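Local coordinates for LacI family sugar-binding transcriptional regulator (Enterococcus faecalis V583, PDB 4RK0), which binds ribose and, as in other LacI-family regulators, probably controls transcription by binding DNA in response to a sugar, at residues G28-L33 with F38-C43; L244-R247 with A252-W255. All blocks are in the same frame, centred on the assembly; numbering follows the deposited sequence.

Overall arrangement
The two contacts come in series along the chain, 28-33 with 38-43 first and 244-247 with 252-255 much later, yet their centres lie only about 17 Å apart. Contact 1 joins helix 20-35 to strand 39-44, the outermost strand within this chain of a mixed sheet that runs on into the second subunit; contact 2 holds the end of helix 233-249 to the loop that leads into strand 257-265 of that same sheet. The two helices meet through L245, whose methyls touch V32, L33 and the ring of F38. Contact 1 is buried at the dimer interface, its strand pairing with one of the second subunit, whereas contact 2 lies at the surface and no other chain of the assembly touches it. Both thus belong to one lobe of the sugar-binding fold.

Contact 1: G28-L33 with F38-C43; sequences GIESVL and FILILC. Unlike the reference sequence in segment 38-43: I41 (reference Met).
L40 pushes its isobutyl group from the strand into a hollow of helix 28-33 walled by I29, E30 and L33. Its CD1 does most of the filling: it rests 3.9 Å from CG2 of I29 and 3.8 Å from CG of E30. Closer to the strand, CB of L40 is met by CD1 of L33 at 4.1 Å, and all three helix side chains cross L40 at about a right angle. E30 wraps over this knob because its chain bends at chi2 (-89°), which brings OE2 within 3.6 Å of L40 CB; a water donates to that OE2 and accepts from the backbone N of L40. OE1 instead takes a hydrogen bond from the backbone N of N44 in the second subunit. Nearer the turn, CB of L33 and CB of F38 abut at 4.0 Å, while the F38 ring leads off toward L245. F38 N donates to L33 O at 3.1 Å, joining the end of 28-33 to the start of 38-43. Helix and strand axes run at 149°, 8.8 Å apart at closest, in the return of a right-handed beta-alpha-beta crossover, strand 9-14, helix 20-35, strand 39-44, typical of the Rossmann-like lobes of LacI-family sugar-binding domains.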
ATOM      1  N   GLY A  28      -4.808   1.905  11.064  1.00 27.68           N
ATOM      2  CA  GLY A  28      -5.523   2.673  12.082  1.00 28.79           C
ATOM      3  C   GLY A  28      -6.560   1.818  12.774  1.00 41.20           C
ATOM      4  O   GLY A  28      -6.596   1.736  13.993  1.00 30.53           O
ATOM      5  N   ILE A  29      -7.371   1.126  11.990  1.00 34.60           N
ATOM      6  CA  ILE A  29      -8.381   0.204  12.536  1.00 30.46           C
ATOM      7  C   ILE A  29      -7.747  -0.950  13.297  1.00 35.70           C
ATOM      8  O   ILE A  29      -8.162  -1.263  14.438  1.00 33.95           O
ATOM      9  CB  ILE A  29      -9.263  -0.366  11.403  1.00 29.43           C
ATOM     10  CG1 ILE A  29     -10.118   0.726  10.778  1.00 29.25           C
ATOM     11  CG2 ILE A  29     -10.114  -1.548  11.866  1.00 29.04           C
ATOM     12  CD1 ILE A  29     -10.669   0.350   9.395  1.00 39.62           C
ATOM     13  N   GLU A  30      -6.739  -1.572  12.683  1.00 27.30           N
ATOM     14  CA  GLU A  30      -6.056  -2.730  13.265  1.00 31.24           C
ATOM     15  C   GLU A  30      -5.510  -2.366  14.640  1.00 36.25           C
ATOM     16  O   GLU A  30      -5.475  -3.202  15.559  1.00 39.40           O
ATOM     17  CB  GLU A  30      -4.871  -3.178  12.409  1.00 45.87           C
ATOM     18  CG  GLU A  30      -5.157  -4.052  11.199  1.00 50.39           C
ATOM     19  CD  GLU A  30      -5.160  -5.534  11.543  1.00125.26           C
ATOM     20  OE1 GLU A  30      -4.241  -6.262  11.097  1.00 57.95           O
ATOM     21  OE2 GLU A  30      -6.076  -5.968  12.279  1.00 74.13           O
ATOM     22  N   SER A  31      -5.050  -1.129  14.771  1.00 31.81           N
ATOM     23  CA  SER A  31      -4.389  -0.703  16.013  1.00 39.65           C
ATOM     24  C   SER A  31      -5.343  -0.723  17.179  1.00 39.33           C
ATOM     25  O   SER A  31      -4.941  -0.954  18.316  1.00 35.69           O
ATOM     26  CB  SER A  31      -3.753   0.687  15.882  1.00 44.02           C
ATOM     27  OG  SER A  31      -4.700   1.717  15.695  1.00 39.65           O
ATOM     28  N   VAL A  32      -6.607  -0.430  16.903  1.00 35.36           N
ATOM     29  CA  VAL A  32      -7.643  -0.431  17.939  1.00 37.17           C
ATOM     30  C   VAL A  32      -8.147  -1.838  18.212  1.00 37.55           C
ATOM     31  O   VAL A  32      -8.179  -2.286  19.378  1.00 34.90           O
ATOM     32  CB  VAL A  32      -8.763   0.554  17.562  1.00 34.62           C
ATOM     33  CG1 VAL A  32     -10.013   0.363  18.413  1.00 42.22           C
ATOM     34  CG2 VAL A  32      -8.254   1.960  17.711  1.00 32.06           C
ATOM     35  N   LEU A  33      -8.502  -2.555  17.149  1.00 32.16           N
ATOM     36  CA  LEU A  33      -8.959  -3.943  17.246  1.00 37.17           C
ATOM     37  C   LEU A  33      -8.008  -4.851  18.012  1.00 29.64           C
ATOM     38  O   LEU A  33      -8.468  -5.626  18.837  1.00 39.26           O
ATOM     39  CB  LEU A  33      -9.220  -4.562  15.859  1.00 38.08           C
ATOM     40  CG  LEU A  33     -10.289  -3.852  15.004  1.00 29.81           C
ATOM     41  CD1 LEU A  33     -10.577  -4.692  13.765  1.00 33.44           C
ATOM     42  CD2 LEU A  33     -11.588  -3.560  15.742  1.00 47.09           C
ATOM     43  N   PHE A  38     -10.093  -8.317  18.824  1.00 35.28           N
ATOM     44  CA  PHE A  38     -10.945  -8.448  17.630  1.00 33.32           C
ATOM     45  C   PHE A  38     -10.111  -8.769  16.406  1.00 38.78           C
ATOM     46  O   PHE A  38      -8.985  -8.268  16.262  1.00 35.18           O
ATOM     47  CB  PHE A  38     -11.750  -7.178  17.400  1.00 38.48           C
ATOM     48  CG  PHE A  38     -12.960  -7.076  18.283  1.00 43.34           C
ATOM     49  CD1 PHE A  38     -12.819  -6.739  19.624  1.00 72.78           C
ATOM     50  CD2 PHE A  38     -14.250  -7.339  17.778  1.00 34.04           C
ATOM     51  CE1 PHE A  38     -13.927  -6.646  20.452  1.00 52.04           C
ATOM     52  CE2 PHE A  38     -15.363  -7.245  18.605  1.00 62.23           C
ATOM     53  CZ  PHE A  38     -15.199  -6.893  19.942  1.00 50.74           C
ATOM     54  N   ILE A  39     -10.654  -9.615  15.533  1.00 35.31           N
ATOM     55  CA  ILE A  39      -9.986  -9.939  14.284  1.00 29.81           C
ATOM     56  C   ILE A  39     -10.656  -9.205  13.099  1.00 47.54           C
ATOM     57  O   ILE A  39     -11.864  -8.983  13.088  1.00 36.99           O
ATOM     58  CB  ILE A  39      -9.883 -11.467  14.042  1.00 64.46           C
ATOM     59  CG1 ILE A  39     -11.252 -12.113  13.921  1.00 59.27           C
ATOM     60  CG2 ILE A  39      -9.108 -12.136  15.171  1.00 50.80           C
ATOM     61  CD1 ILE A  39     -11.196 -13.584  13.561  1.00 66.95           C
ATOM     62  N   LEU A  40      -9.840  -8.808  12.125  1.00 29.83           N
ATOM     63  CA  LEU A  40     -10.275  -7.980  11.009  1.00 32.95           C
ATOM     64  C   LEU A  40     -10.507  -8.880   9.815  1.00 29.47           C
ATOM     65  O   LEU A  40      -9.598  -9.572   9.371  1.00 33.85           O
ATOM     66  CB  LEU A  40      -9.199  -6.929  10.681  1.00 37.63           C
ATOM     67  CG  LEU A  40      -9.547  -5.804   9.668  1.00 31.09           C
ATOM     68  CD1 LEU A  40      -8.677  -4.582   9.901  1.00 40.88           C
ATOM     69  CD2 LEU A  40      -9.432  -6.275   8.226  1.00 43.73           C
ATOM     70  N   ILE A  41     -11.743  -8.906   9.346  1.00 29.19           N
ATOM     71  CA  ILE A  41     -12.103  -9.607   8.107  1.00 28.99           C
ATOM     72  C   ILE A  41     -11.943  -8.609   6.971  1.00 26.26           C
ATOM     73  O   ILE A  41     -12.604  -7.594   6.956  1.00 29.77           O
ATOM     74  CB  ILE A  41     -13.583 -10.073   8.147  1.00 39.49           C
ATOM     75  CG1 ILE A  41     -13.838 -11.002   9.334  1.00 48.87           C
ATOM     76  CG2 ILE A  41     -13.984 -10.720   6.824  1.00 41.72           C
ATOM     77  CD1 ILE A  41     -12.895 -12.172   9.452  1.00 48.35           C
ATOM     78  N   LEU A  42     -11.056  -8.898   6.026  1.00 33.09           N
ATOM     79  CA  LEU A  42     -10.735  -7.906   5.026  1.00 34.14           C
ATOM     80  C   LEU A  42     -11.476  -8.179   3.737  1.00 27.97           C
ATOM     81  O   LEU A  42     -11.372  -9.264   3.169  1.00 33.86           O
ATOM     82  CB  LEU A  42      -9.239  -7.889   4.749  1.00 38.92           C
ATOM     83  CG  LEU A  42      -8.850  -6.857   3.693  1.00 34.76           C
ATOM     84  CD1 LEU A  42      -8.979  -5.444   4.209  1.00 36.86           C
ATOM     85  CD2 LEU A  42      -7.438  -7.155   3.234  1.00 49.78           C
ATOM     86  N   CYS A  43     -12.147  -7.150   3.253  1.00 30.76           N
ATOM     87  CA  CYS A  43     -12.844  -7.214   1.990  1.00 30.08           C
ATOM     88  C   CYS A  43     -12.551  -5.955   1.176  1.00 30.44           C
ATOM     89  O   CYS A  43     -13.162  -4.915   1.359  1.00 37.19           O
ATOM     90  CB  CYS A  43     -14.334  -7.308   2.236  1.00 33.98           C
ATOM     91  SG  CYS A  43     -15.354  -7.368   0.708  1.00 41.78           S
TER
HETATM   92  O   HOH W   1      -7.037  -8.863  12.638  1.00 37.51           O

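Contact 2: L244-R247 with A252-W255; sequences LLER and AKDW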
ATOM      1  N   LEU A 244     -17.085   1.994  16.525  1.00 38.98           N
ATOM      2  CA  LEU A 244     -17.804   0.754  16.251  1.00 41.41           C
ATOM      3  C   LEU A 244     -17.763  -0.152  17.455  1.00 55.46           C
ATOM      4  O   LEU A 244     -18.765  -0.746  17.816  1.00 32.50           O
ATOM      5  CB  LEU A 244     -17.245   0.020  15.024  1.00 40.74           C
ATOM      6  CG  LEU A 244     -17.885  -1.321  14.656  1.00 37.13           C
ATOM      7  CD1 LEU A 244     -19.372  -1.165  14.345  1.00 35.94           C
ATOM      8  CD2 LEU A 244     -17.161  -1.901  13.443  1.00 30.26           C
ATOM      9  N   LEU A 245     -16.601  -0.282  18.076  1.00 35.03           N
ATOM     10  CA  LEU A 245     -16.514  -1.137  19.266  1.00 30.63           C
ATOM     11  C   LEU A 245     -17.382  -0.615  20.417  1.00 39.13           C
ATOM     12  O   LEU A 245     -17.860  -1.412  21.252  1.00 39.89           O
ATOM     13  CB  LEU A 245     -15.061  -1.297  19.700  1.00 33.48           C
ATOM     14  CG  LEU A 245     -14.253  -2.304  18.865  1.00 41.41           C
ATOM     15  CD1 LEU A 245     -12.825  -2.362  19.389  1.00 49.30           C
ATOM     16  CD2 LEU A 245     -14.869  -3.692  18.888  1.00101.05           C
ATOM     17  N   GLU A 246     -17.617   0.696  20.437  1.00 32.13           N
ATOM     18  CA  GLU A 246     -18.509   1.290  21.426  1.00 46.22           C
ATOM     19  C   GLU A 246     -19.941   0.849  21.221  1.00 64.86           C
ATOM     20  O   GLU A 246     -20.664   0.677  22.193  1.00 40.12           O
ATOM     21  CB  GLU A 246     -18.477   2.811  21.362  1.00 31.44           C
ATOM     22  CG  GLU A 246     -17.414   3.478  22.223  1.00 69.05           C
ATOM     23  CD  GLU A 246     -17.295   4.980  21.970  1.00 40.13           C
ATOM     24  OE1 GLU A 246     -18.158   5.568  21.277  1.00 69.64           O
ATOM     25  OE2 GLU A 246     -16.315   5.581  22.449  1.00 61.87           O
ATOM     26  N   ARG A 247     -20.367   0.698  19.967  1.00 36.95           N
ATOM     27  CA  ARG A 247     -21.728   0.246  19.702  1.00 31.10           C
ATOM     28  C   ARG A 247     -21.837  -1.251  19.995  1.00 40.00           C
ATOM     29  O   ARG A 247     -22.829  -1.727  20.518  1.00 42.69           O
ATOM     30  CB  ARG A 247     -22.159   0.616  18.279  1.00 34.95           C
ATOM     31  CG  ARG A 247     -23.586   0.209  17.955  1.00 35.76           C
ATOM     32  CD  ARG A 247     -24.078   0.884  16.662  1.00 32.80           C
ATOM     33  NE  ARG A 247     -24.019   2.352  16.736  1.00 35.91           N
ATOM     34  CZ  ARG A 247     -24.883   3.128  17.392  1.00 42.04           C
ATOM     35  NH1 ARG A 247     -25.893   2.588  18.072  1.00 38.65           N
ATOM     36  NH2 ARG A 247     -24.733   4.449  17.391  1.00 35.68           N
ATOM     37  N   ALA A 252     -27.351   0.288  22.007  1.00 42.49           N
ATOM     38  CA  ALA A 252     -28.407   1.288  21.892  1.00 60.58           C
ATOM     39  C   ALA A 252     -27.897   2.720  21.965  1.00 44.97           C
ATOM     40  O   ALA A 252     -28.708   3.646  22.016  1.00 38.85           O
ATOM     41  CB  ALA A 252     -29.459   1.049  22.964  1.00 79.35           C
ATOM     42  N   LYS A 253     -26.575   2.923  21.944  1.00 35.72           N
ATOM     43  CA  LYS A 253     -26.040   4.298  21.995  1.00 31.55           C
ATOM     44  C   LYS A 253     -26.424   5.161  20.809  1.00 37.72           C
ATOM     45  O   LYS A 253     -26.788   4.641  19.745  1.00 45.09           O
ATOM     46  CB  LYS A 253     -24.523   4.277  22.237  1.00 44.44           C
ATOM     47  CG  LYS A 253     -23.656   3.711  21.126  1.00 59.97           C
ATOM     48  CD  LYS A 253     -23.101   4.803  20.222  1.00112.11           C
ATOM     49  CE  LYS A 253     -21.903   5.558  20.796  1.00 42.60           C
ATOM     50  NZ  LYS A 253     -21.688   6.768  19.961  1.00 63.24           N
ATOM     51  N   ASP A 254     -26.381   6.489  20.981  1.00 33.30           N
ATOM     52  CA  ASP A 254     -26.851   7.377  19.929  1.00 33.24           C
ATOM     53  C   ASP A 254     -25.952   7.298  18.702  1.00 39.29           C
ATOM     54  O   ASP A 254     -24.761   7.030  18.811  1.00 46.90           O
ATOM     55  CB  ASP A 254     -26.927   8.853  20.342  1.00 32.56           C
ATOM     56  CG  ASP A 254     -28.365   9.386  20.369  1.00110.08           C
ATOM     57  OD1 ASP A 254     -29.321   8.577  20.434  1.00 71.56           O
ATOM     58  OD2 ASP A 254     -28.548  10.623  20.324  1.00 66.64           O
ATOM     59  N   TRP A 255     -26.555   7.588  17.552  1.00 39.91           N
ATOM     60  CA  TRP A 255     -25.858   7.684  16.283  1.00 42.57           C
ATOM     61  C   TRP A 255     -24.903   8.859  16.334  1.00 62.91           C
ATOM     62  O   TRP A 255     -25.307   9.963  16.698  1.00 50.95           O
ATOM     63  CB  TRP A 255     -26.851   7.958  15.136  1.00 47.33           C
ATOM     64  CG  TRP A 255     -27.962   6.991  15.020  1.00 43.71           C
ATOM     65  CD1 TRP A 255     -29.306   7.268  15.117  1.00 52.66           C
ATOM     66  CD2 TRP A 255     -27.859   5.589  14.781  1.00 48.16           C
ATOM     67  NE1 TRP A 255     -30.031   6.122  14.956  1.00 62.63           N
ATOM     68  CE2 TRP A 255     -29.168   5.072  14.770  1.00 47.83           C
ATOM     69  CE3 TRP A 255     -26.785   4.709  14.609  1.00 45.72           C
ATOM     70  CZ2 TRP A 255     -29.431   3.735  14.553  1.00 46.14           C
ATOM     71  CZ3 TRP A 255     -27.048   3.375  14.406  1.00 49.51           C
ATOM     72  CH2 TRP A 255     -28.360   2.897  14.379  1.00 80.40           C
TER
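R247, near the end of helix 233-249, faces the irregular run 252-255 that follows it, the CA atoms of R247 and K253 standing 6.3 Å apart. The arginine leaves the helix with CG anti to its backbone N and bends at chi3 (-58°), bringing the guanidinium against two successive carbonyls. NH1 donates to K253 O at 2.8 Å, with the N-H...O angle at 147°; NH2 adds weak bonds to the same oxygen and to D254 O, the latter lying at the guanidinium edge. Both faces are occupied. W255 brings CZ3 over the centre of one face, 3.7 Å above it, with the planes 33° apart, so the ring leans over the group instead of stacking flat. Across the opposite face runs the aliphatic part of K253, its CD 3.3 Å from R247 NH2. K253, bent at chi2 and chi3, pairs through NZ with E256 in a salt bridge and makes a long one to E246 OE1, 4.0 Å from NZ. R247 NE pairs with D103, at the start of strand 103-107, and this carboxylate probably steadies the buried charge. Here an arginine near the C-terminal end of helix 233-249 binds main-chain carbonyls of the loop leading to strand 257-265, at the surface of the periplasmic-binding-protein-like fold.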